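Local coordinates for putative phosphinothricin n-acetyltransferase (Acinetobacter baylyi, PDB 2JLM) that transfers the acetyl group of acetyl-CoA to amino acid substrates, probably L-methionine sulfoximine and L-methionine sulfone, at the interface of chains A and B. Numbering follows the deposited sequence. Chains: chain A/B, Putative phosphinothricin n-acetyltransferase.

Contact 1: the interface of chains A and B. Residues chain A 154-155, 163; chain B 125-126, 170, 172.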
loop_
_atom_site.group_PDB
_atom_site.type_symbol
_atom_site.label_atom_id
_atom_site.label_comp_id
_atom_site.label_asym_id
_atom_site.label_seq_id
_atom_site.Cartn_x
_atom_site.Cartn_y
_atom_site.Cartn_z
ATOM N N GLN A 154 -25.022 -8.040 -8.301
ATOM C CA GLN A 154 -23.608 -7.844 -8.581
ATOM C C GLN A 154 -22.775 -8.315 -7.407
ATOM O O GLN A 154 -23.070 -7.996 -6.250
ATOM C CB GLN A 154 -23.315 -6.363 -8.844
ATOM C CG GLN A 154 -24.105 -5.748 -9.997
ATOM C CD GLN A 154 -23.832 -4.254 -10.153
ATOM N N GLN A 155 -21.755 -9.104 -7.713
ATOM C CA GLN A 155 -20.816 -9.599 -6.712
ATOM C C GLN A 155 -21.485 -10.360 -5.578
ATOM O O GLN A 155 -21.044 -10.302 -4.424
ATOM C CB GLN A 155 -19.954 -8.445 -6.196
ATOM C CG GLN A 155 -19.302 -7.667 -7.352
ATOM C CD GLN A 155 -18.300 -6.620 -6.902
ATOM O OE1 GLN A 155 -18.140 -6.358 -5.709
ATOM N NE2 GLN A 155 -17.613 -6.022 -7.863
ATOM N N TRP A 163 -15.202 -12.234 -7.714
ATOM C CA TRP A 163 -16.594 -11.877 -7.474
ATOM C C TRP A 163 -17.484 -12.357 -8.616
ATOM O O TRP A 163 -17.134 -12.213 -9.787
ATOM C CB TRP A 163 -16.738 -10.359 -7.315
ATOM C CG TRP A 163 -16.110 -9.839 -6.071
ATOM C CD1 TRP A 163 -15.081 -8.945 -5.981
ATOM C CD2 TRP A 163 -16.464 -10.181 -4.729
ATOM N NE1 TRP A 163 -14.780 -8.702 -4.663
ATOM C CE2 TRP A 163 -15.612 -9.451 -3.872
ATOM C CE3 TRP A 163 -17.420 -11.027 -4.166
ATOM C CZ2 TRP A 163 -15.678 -9.554 -2.488
ATOM C CZ3 TRP A 163 -17.487 -11.127 -2.792
ATOM C CH2 TRP A 163 -16.620 -10.396 -1.966
ATOM N N HIS B 125 -20.078 -8.383 2.310
ATOM C CA HIS B 125 -19.793 -7.666 1.067
ATOM C C HIS B 125 -21.055 -7.062 0.430
ATOM O O HIS B 125 -21.031 -5.944 -0.073
ATOM C CB HIS B 125 -19.079 -8.583 0.070
ATOM C CG HIS B 125 -18.700 -7.906 -1.210
ATOM N ND1 HIS B 125 -17.964 -6.741 -1.245
ATOM C CD2 HIS B 125 -18.941 -8.237 -2.500
ATOM C CE1 HIS B 125 -17.778 -6.377 -2.503
ATOM N NE2 HIS B 125 -18.351 -7.274 -3.285
ATOM N N VAL B 126 -22.156 -7.803 0.456
ATOM C CA VAL B 126 -23.403 -7.339 -0.156
ATOM C C VAL B 126 -24.586 -7.559 0.789
ATOM O O VAL B 126 -24.794 -8.662 1.313
ATOM C CB VAL B 126 -23.695 -8.088 -1.489
ATOM C CG1 VAL B 126 -25.028 -7.668 -2.054
ATOM C CG2 VAL B 126 -22.600 -7.847 -2.516
ATOM N N GLN B 170 -29.670 -3.978 -3.544
ATOM C CA GLN B 170 -28.421 -4.367 -2.906
ATOM C C GLN B 170 -27.513 -3.195 -2.529
ATOM O O GLN B 170 -27.422 -2.181 -3.234
ATOM C CB GLN B 170 -27.640 -5.313 -3.804
ATOM C CG GLN B 170 -26.961 -4.615 -4.970
ATOM C CD GLN B 170 -26.215 -5.582 -5.851
ATOM O OE1 GLN B 170 -26.684 -5.943 -6.929
ATOM N NE2 GLN B 170 -25.041 -6.016 -5.395
ATOM N N THR B 172 -23.489 -2.719 -1.818
ATOM C CA THR B 172 -22.177 -3.350 -1.902
ATOM C C THR B 172 -21.188 -2.603 -1.009
ATOM O O THR B 172 -21.084 -1.381 -1.091
ATOM C CB THR B 172 -21.669 -3.353 -3.357
ATOM O OG1 THR B 172 -22.655 -3.964 -4.203
ATOM C CG2 THR B 172 -20.355 -4.118 -3.472
#
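A polar pairing with an aromatic stack beside it joins A:Gln154, A:Gln155 and A:Trp163 to B:His125 and B:Gln170, one part of a two-fold interface that may hold a dimer together. The carboxamide of B:Gln170 reads the backbone of A:Gln154 twice. Its OE1 accepts from A:Gln154 N at 3.0 Å, and its NE2 gives to A:Gln154 O at 2.9 Å, the latter acceptor lying 4° from the amide plane. An amide, with donor and acceptor side by side, suits this task, and the paired bonds fix its rotation.

B:His125 is held along its plane and over a face. NE2 donates to the side-chain carbonyl OE1 of A:Gln155 at 2.6 Å, on a lone pair, with ring and amide nearly coplanar. The six-membered ring of A:Trp163 stacks on one imidazole face, centroids 3.7 Å and planes 17° apart, the two side chains meeting tip to tip. An imidazole can offer an in-plane N-H and a flat face at once, and the indole gives a broad surface for the stack. CG of the histidine, anti to its backbone N (chi1 -178°), carries the ring out to it.

A:Gln154 and A:Gln155 form the short turn between strands 148-153 and 156-159, with A:Trp163 at the start of strand 162-172; B:His125 directly precedes strand 126-132, and B:Gln170 and B:Thr172 lie near the end of their strand 162-172.

Contact 2: the interface of chains A and B. Residues chain A 82, 126, 128, 150-151, 168, 170; chain B 150-153.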
loop_
_atom_site.group_PDB
_atom_site.type_symbol
_atom_site.label_atom_id
_atom_site.label_comp_id
_atom_site.label_asym_id
_atom_site.label_seq_id
_atom_site.Cartn_x
_atom_site.Cartn_y
_atom_site.Cartn_z
ATOM N N PHE A 82 -37.602 -21.672 -4.989
ATOM C CA PHE A 82 -36.830 -20.456 -5.260
ATOM C C PHE A 82 -36.503 -19.678 -3.974
ATOM O O PHE A 82 -35.335 -19.431 -3.660
ATOM C CB PHE A 82 -37.583 -19.558 -6.244
ATOM C CG PHE A 82 -36.982 -18.189 -6.405
ATOM C CD1 PHE A 82 -37.740 -17.059 -6.173
ATOM C CD2 PHE A 82 -35.657 -18.036 -6.788
ATOM C CE1 PHE A 82 -37.196 -15.800 -6.329
ATOM C CE2 PHE A 82 -35.109 -16.783 -6.947
ATOM C CZ PHE A 82 -35.880 -15.662 -6.716
ATOM N N VAL A 126 -44.206 -19.054 -12.045
ATOM C CA VAL A 126 -42.925 -18.479 -12.457
ATOM C C VAL A 126 -41.750 -19.448 -12.308
ATOM O O VAL A 126 -41.551 -20.045 -11.246
ATOM C CB VAL A 126 -42.599 -17.192 -11.665
ATOM C CG1 VAL A 126 -41.268 -16.601 -12.135
ATOM C CG2 VAL A 126 -43.718 -16.174 -11.819
ATOM N N VAL A 128 -37.652 -19.494 -12.348
ATOM C CA VAL A 128 -36.496 -18.607 -12.250
ATOM C C VAL A 128 -35.204 -19.373 -12.475
ATOM O O VAL A 128 -34.951 -20.388 -11.830
ATOM C CB VAL A 128 -36.405 -17.934 -10.856
ATOM C CG1 VAL A 128 -35.130 -17.078 -10.751
ATOM C CG2 VAL A 128 -37.638 -17.112 -10.582
ATOM N N SER A 150 -34.675 -10.573 -15.288
ATOM C CA SER A 150 -35.281 -9.848 -14.162
ATOM C C SER A 150 -34.303 -8.914 -13.457
ATOM O O SER A 150 -34.698 -7.858 -12.967
ATOM C CB SER A 150 -35.849 -10.831 -13.134
ATOM O OG SER A 150 -36.708 -11.778 -13.736
ATOM N N GLY A 151 -33.035 -9.318 -13.378
ATOM C CA GLY A 151 -32.008 -8.478 -12.781
ATOM C C GLY A 151 -30.770 -9.242 -12.351
ATOM O O GLY A 151 -30.656 -10.442 -12.577
ATOM N N PHE A 168 -30.722 -13.192 -12.641
ATOM C CA PHE A 168 -31.991 -13.887 -12.485
ATOM C C PHE A 168 -32.841 -13.751 -13.740
ATOM O O PHE A 168 -33.271 -12.650 -14.082
ATOM C CB PHE A 168 -32.717 -13.372 -11.246
ATOM C CG PHE A 168 -32.021 -13.737 -9.969
ATOM C CD1 PHE A 168 -31.146 -12.856 -9.364
ATOM C CD2 PHE A 168 -32.197 -14.989 -9.404
ATOM C CE1 PHE A 168 -30.486 -13.206 -8.203
ATOM C CE2 PHE A 168 -31.537 -15.344 -8.241
ATOM C CZ PHE A 168 -30.685 -14.455 -7.642
ATOM N N GLN A 170 -36.357 -15.088 -15.614
ATOM C CA GLN A 170 -37.646 -15.637 -15.242
ATOM C C GLN A 170 -38.500 -15.881 -16.463
ATOM O O GLN A 170 -38.365 -15.204 -17.483
ATOM C CB GLN A 170 -38.395 -14.695 -14.285
ATOM C CG GLN A 170 -39.136 -13.546 -14.991
ATOM C CD GLN A 170 -39.888 -12.657 -14.020
ATOM O OE1 GLN A 170 -39.402 -11.590 -13.640
ATOM N NE2 GLN A 170 -41.082 -13.095 -13.606
ATOM N N SER B 150 -31.377 -3.951 -8.074
ATOM C CA SER B 150 -30.700 -5.037 -8.769
ATOM C C SER B 150 -31.610 -5.597 -9.843
ATOM O O SER B 150 -31.155 -6.019 -10.909
ATOM C CB SER B 150 -30.316 -6.153 -7.796
ATOM O OG SER B 150 -29.465 -5.666 -6.778
ATOM N N GLY B 151 -32.904 -5.616 -9.542
ATOM C CA GLY B 151 -33.895 -6.049 -10.500
ATOM C C GLY B 151 -35.158 -6.477 -9.803
ATOM O O GLY B 151 -35.248 -6.448 -8.576
ATOM N N THR B 152 -36.127 -6.910 -10.602
ATOM C CA THR B 152 -37.442 -7.264 -10.098
ATOM C C THR B 152 -37.965 -8.531 -10.767
ATOM O O THR B 152 -37.950 -8.662 -11.988
ATOM C CB THR B 152 -38.422 -6.114 -10.334
ATOM O OG1 THR B 152 -37.972 -4.964 -9.605
ATOM C CG2 THR B 152 -39.832 -6.505 -9.870
ATOM N N ILE B 153 -38.395 -9.482 -9.956
ATOM C CA ILE B 153 -39.000 -10.683 -10.481
ATOM C C ILE B 153 -40.503 -10.521 -10.404
ATOM O O ILE B 153 -41.082 -10.517 -9.320
ATOM C CB ILE B 153 -38.563 -11.925 -9.699
ATOM C CG1 ILE B 153 -37.046 -12.086 -9.816
ATOM C CG2 ILE B 153 -39.305 -13.145 -10.215
ATOM C CD1 ILE B 153 -36.454 -13.152 -8.926
#
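B:Ile153 reaches from the end of strand 148-153 into a pocket of chain A made by A:Phe82, A:Ser150 and A:Gln170, where two subunits of this GNAT-family acetyltransferase join edge to edge. Its branches go separate ways. CG1 lies beside the backbone N (chi1 -61°), and the extended arm beyond it carries CD1 to the tip of A:Phe82, with CD1 3.4 Å from ring atom CZ. The two side chains approach tip to tip, but the methyl meets the CZ corner obliquely, from the side of the ring on which CG2 of A:Val128 lies. That valine methyl sits over the centre of the phenyl face, 4.2 Å above the plane, an intrachain contact that may help hold the ring in place. A:Phe168 lines the edge of the site.

The shorter branch, CG2, turns instead to the amide of A:Gln170, at 3.9 Å from CD. Here the side chains cross obliquely: CG2 sits over the face of the carboxamide, with CA of B:Ile153 above the same face and to one side of OE1. That amide is steadied within its own chain by the hydroxyl OG of A:Ser150, which gives a hydrogen bond to OE1 at 2.7 Å, tilted 26° from the carbonyl plane. Serine suits the place twice over: its hydroxyl orients the glutamine, and its short side chain leaves room for CG1 of B:Ile153, which lies 3.7 Å from A:Ser150 CB. A beta-branched isoleucine, in turn, can serve an aromatic and an amide wall at once.

Beside this pocket the strands pair antiparallel through A:Gly151 and B:Gly151, whose CA atoms stand 3.8 Å apart; with no side chain on either residue, the backbones can come this close. Next to the bridge B:Thr152 N donates to A:Ser150 O at 2.9 Å.

The centres of contact 1 and contact 2 lie about 16 Å apart in the same two-fold interface, and the symmetry axis repeats each on the other side. Strand 162-172 serves both, as does the start of 126-132, though Val126 is only marginal in contact 2. Contact 2 pairs the 148-153 strands, and contact 1 uses the turn that follows. Gln170 takes part in each, from opposite chains: the amide beside the partner's Ile153 is also the one that grips the partner's Gln154, which may couple polar pairing and apolar packing. Such continuity suits a stable dimer, though the structure alone does not prove one in solution.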